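Local coordinates for protein N-acetyltransferase (Staphylococcus aureus subsp. aureus, PDB 4LUA) that probably transfers an acetyl group from acetyl-coenzyme A to an amine, as other N-acetyltransferases of the GNAT family do, at residues S100-I103 with N104-I107. Numbering follows the deposited sequence.
Sequences SELI and NFII
Asn104 lies one turn after Ser100, and its backbone N donates to Ser100 O at 2.9 Å. The Asn104 side chain stays close to that carbonyl, with CB 3.3 Å from Ser100 O. The Ser100 hydroxyl OG turns the other way along the helix and bonds to Lys96 O. Phe105 repeats the backbone bond with Glu101 O. The Phe105 ring carbon CG is anti to the backbone N (chi1 157°). This carries the ring out alongside Leu102, where ring atom CD2 comes within 4.4 Å of methyl CD1 of Leu102. The carbonyl oxygen Leu102 O lies at the ring edge, in its plane.

Ile106 N bonds to Leu102 O with an N-H...O angle of 158°. Its side chain follows the same carbonyl, with Ile106 CG1 3.4 Å from Leu102 O. The extended chain (chi2 177°) then brings Ile106 CD1 back to the end methyls of two residues of the preceding turn. It is 4.1 Å from Ile103 CD1 and 4.5 Å from Leu102 CD1. Phe105 meets Phe58 of strand 55-62 edge-to-face, and Leu102 and Ile106 rest on Phe58 and Ala70. Ile107 N closes the series on Ile103 O, and its CG1 sits 3.5 Å from that oxygen. Ile103 packs on Phe132 and Tyr133 of helix 127-135, while Ile107 reaches Phe138.

Four successive i to i+4 bonds, apolar side chains packed on the sheet on one flank and toward helix 127-135 on another, and an exposed Glu101 mark this as part of an amphipathic alpha-helix, here helix 96-112 of the GNAT fold.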
ATOM      1  N   SER A 100      -6.923  -7.365  -3.695  1.00 14.71           N
ATOM      2  CA  SER A 100      -7.532  -6.848  -4.934  1.00 16.70           C
ATOM      3  C   SER A 100      -8.748  -6.031  -4.553  1.00 17.65           C
ATOM      4  O   SER A 100      -8.975  -4.974  -5.196  1.00 17.29           O
ATOM      5  CB  SER A 100      -7.972  -7.980  -5.884  1.00 23.46           C
ATOM      6  OG  SER A 100      -6.815  -8.551  -6.486  1.00 25.75           O
ATOM      7  N   GLU A 101      -9.516  -6.487  -3.554  1.00 16.03           N
ATOM      8  CA  GLU A 101     -10.683  -5.680  -3.121  1.00 17.84           C
ATOM      9  C   GLU A 101     -10.188  -4.332  -2.574  1.00 18.02           C
ATOM     10  O   GLU A 101     -10.732  -3.246  -2.894  1.00 17.92           O
ATOM     11  CB  GLU A 101     -11.517  -6.415  -2.082  1.00 20.01           C
ATOM     12  CG  GLU A 101     -12.544  -7.348  -2.668  1.00 39.70           C
ATOM     13  CD  GLU A 101     -13.345  -8.064  -1.574  1.00 57.55           C
ATOM     14  OE1 GLU A 101     -13.552  -7.455  -0.491  1.00 59.54           O
ATOM     15  OE2 GLU A 101     -13.742  -9.238  -1.794  1.00 65.27           O
ATOM     16  N   LEU A 102      -9.083  -4.361  -1.813  1.00 14.86           N
ATOM     17  CA  LEU A 102      -8.535  -3.130  -1.240  1.00 14.62           C
ATOM     18  C   LEU A 102      -8.002  -2.146  -2.309  1.00 14.53           C
ATOM     19  O   LEU A 102      -8.335  -0.941  -2.309  1.00 15.66           O
ATOM     20  CB  LEU A 102      -7.419  -3.481  -0.213  1.00 13.13           C
ATOM     21  CG  LEU A 102      -6.745  -2.270   0.424  1.00 13.78           C
ATOM     22  CD1 LEU A 102      -7.729  -1.310   1.175  1.00 16.15           C
ATOM     23  CD2 LEU A 102      -5.739  -2.813   1.421  1.00 15.41           C
ATOM     24  N   ILE A 103      -7.176  -2.623  -3.256  1.00 12.83           N
ATOM     25  CA  ILE A 103      -6.595  -1.723  -4.250  1.00 13.77           C
ATOM     26  C   ILE A 103      -7.701  -1.276  -5.230  1.00 14.10           C
ATOM     27  O   ILE A 103      -7.698  -0.122  -5.676  1.00 16.00           O
ATOM     28  CB  ILE A 103      -5.398  -2.403  -4.937  1.00 14.03           C
ATOM     29  CG1 ILE A 103      -4.337  -2.815  -3.909  1.00 14.28           C
ATOM     30  CG2 ILE A 103      -4.845  -1.467  -5.994  1.00 17.61           C
ATOM     31  CD1 ILE A 103      -3.826  -1.614  -2.984  1.00 18.05           C
ATOM     32  N   ASN A 104      -8.676  -2.143  -5.565  1.00 14.01           N
ATOM     33  CA  ASN A 104      -9.799  -1.659  -6.410  1.00 15.64           C
ATOM     34  C   ASN A 104     -10.583  -0.536  -5.703  1.00 17.98           C
ATOM     35  O   ASN A 104     -11.024   0.459  -6.335  1.00 18.34           O
ATOM     36  CB  ASN A 104     -10.757  -2.780  -6.813  1.00 16.27           C
ATOM     37  CG  ASN A 104     -10.355  -3.434  -8.114  1.00 21.85           C
ATOM     38  OD1 ASN A 104      -9.975  -2.750  -9.064  1.00 22.87           O
ATOM     39  ND2 ASN A 104     -10.476  -4.771  -8.183  1.00 23.79           N
ATOM     40  N   PHE A 105     -10.757  -0.703  -4.375  1.00 14.89           N
ATOM     41  CA  PHE A 105     -11.356   0.387  -3.631  1.00 15.62           C
ATOM     42  C   PHE A 105     -10.528   1.660  -3.719  1.00 13.47           C
ATOM     43  O   PHE A 105     -11.120   2.738  -3.931  1.00 16.98           O
ATOM     44  CB  PHE A 105     -11.618  -0.033  -2.152  1.00 17.38           C
ATOM     45  CG  PHE A 105     -11.710   1.141  -1.229  1.00 13.57           C
ATOM     46  CD1 PHE A 105     -12.893   1.801  -1.025  1.00 14.93           C
ATOM     47  CD2 PHE A 105     -10.539   1.616  -0.645  1.00 17.85           C
ATOM     48  CE1 PHE A 105     -12.969   2.939  -0.189  1.00 17.82           C
ATOM     49  CE2 PHE A 105     -10.556   2.751   0.079  1.00 15.53           C
ATOM     50  CZ  PHE A 105     -11.781   3.444   0.314  1.00 15.68           C
ATOM     51  N   ILE A 106      -9.203   1.556  -3.546  1.00 13.75           N
ATOM     52  CA  ILE A 106      -8.353   2.748  -3.642  1.00 14.87           C
ATOM     53  C   ILE A 106      -8.475   3.435  -5.019  1.00 14.74           C
ATOM     54  O   ILE A 106      -8.571   4.683  -5.083  1.00 17.03           O
ATOM     55  CB  ILE A 106      -6.895   2.434  -3.242  1.00 13.28           C
ATOM     56  CG1 ILE A 106      -6.887   2.125  -1.765  1.00 15.51           C
ATOM     57  CG2 ILE A 106      -5.991   3.623  -3.616  1.00 18.02           C
ATOM     58  CD1 ILE A 106      -5.500   1.727  -1.218  1.00 16.51           C
ATOM     59  N   ILE A 107      -8.505   2.652  -6.105  1.00 14.34           N
ATOM     60  CA  ILE A 107      -8.710   3.235  -7.432  1.00 15.52           C
ATOM     61  C   ILE A 107     -10.008   4.024  -7.463  1.00 18.41           C
ATOM     62  O   ILE A 107     -10.054   5.204  -7.941  1.00 18.55           O
ATOM     63  CB  ILE A 107      -8.763   2.151  -8.522  1.00 18.67           C
ATOM     64  CG1 ILE A 107      -7.383   1.516  -8.703  1.00 19.88           C
ATOM     65  CG2 ILE A 107      -9.200   2.750  -9.853  1.00 18.40           C
ATOM     66  CD1 ILE A 107      -7.410   0.100  -9.423  1.00 19.24           C
TER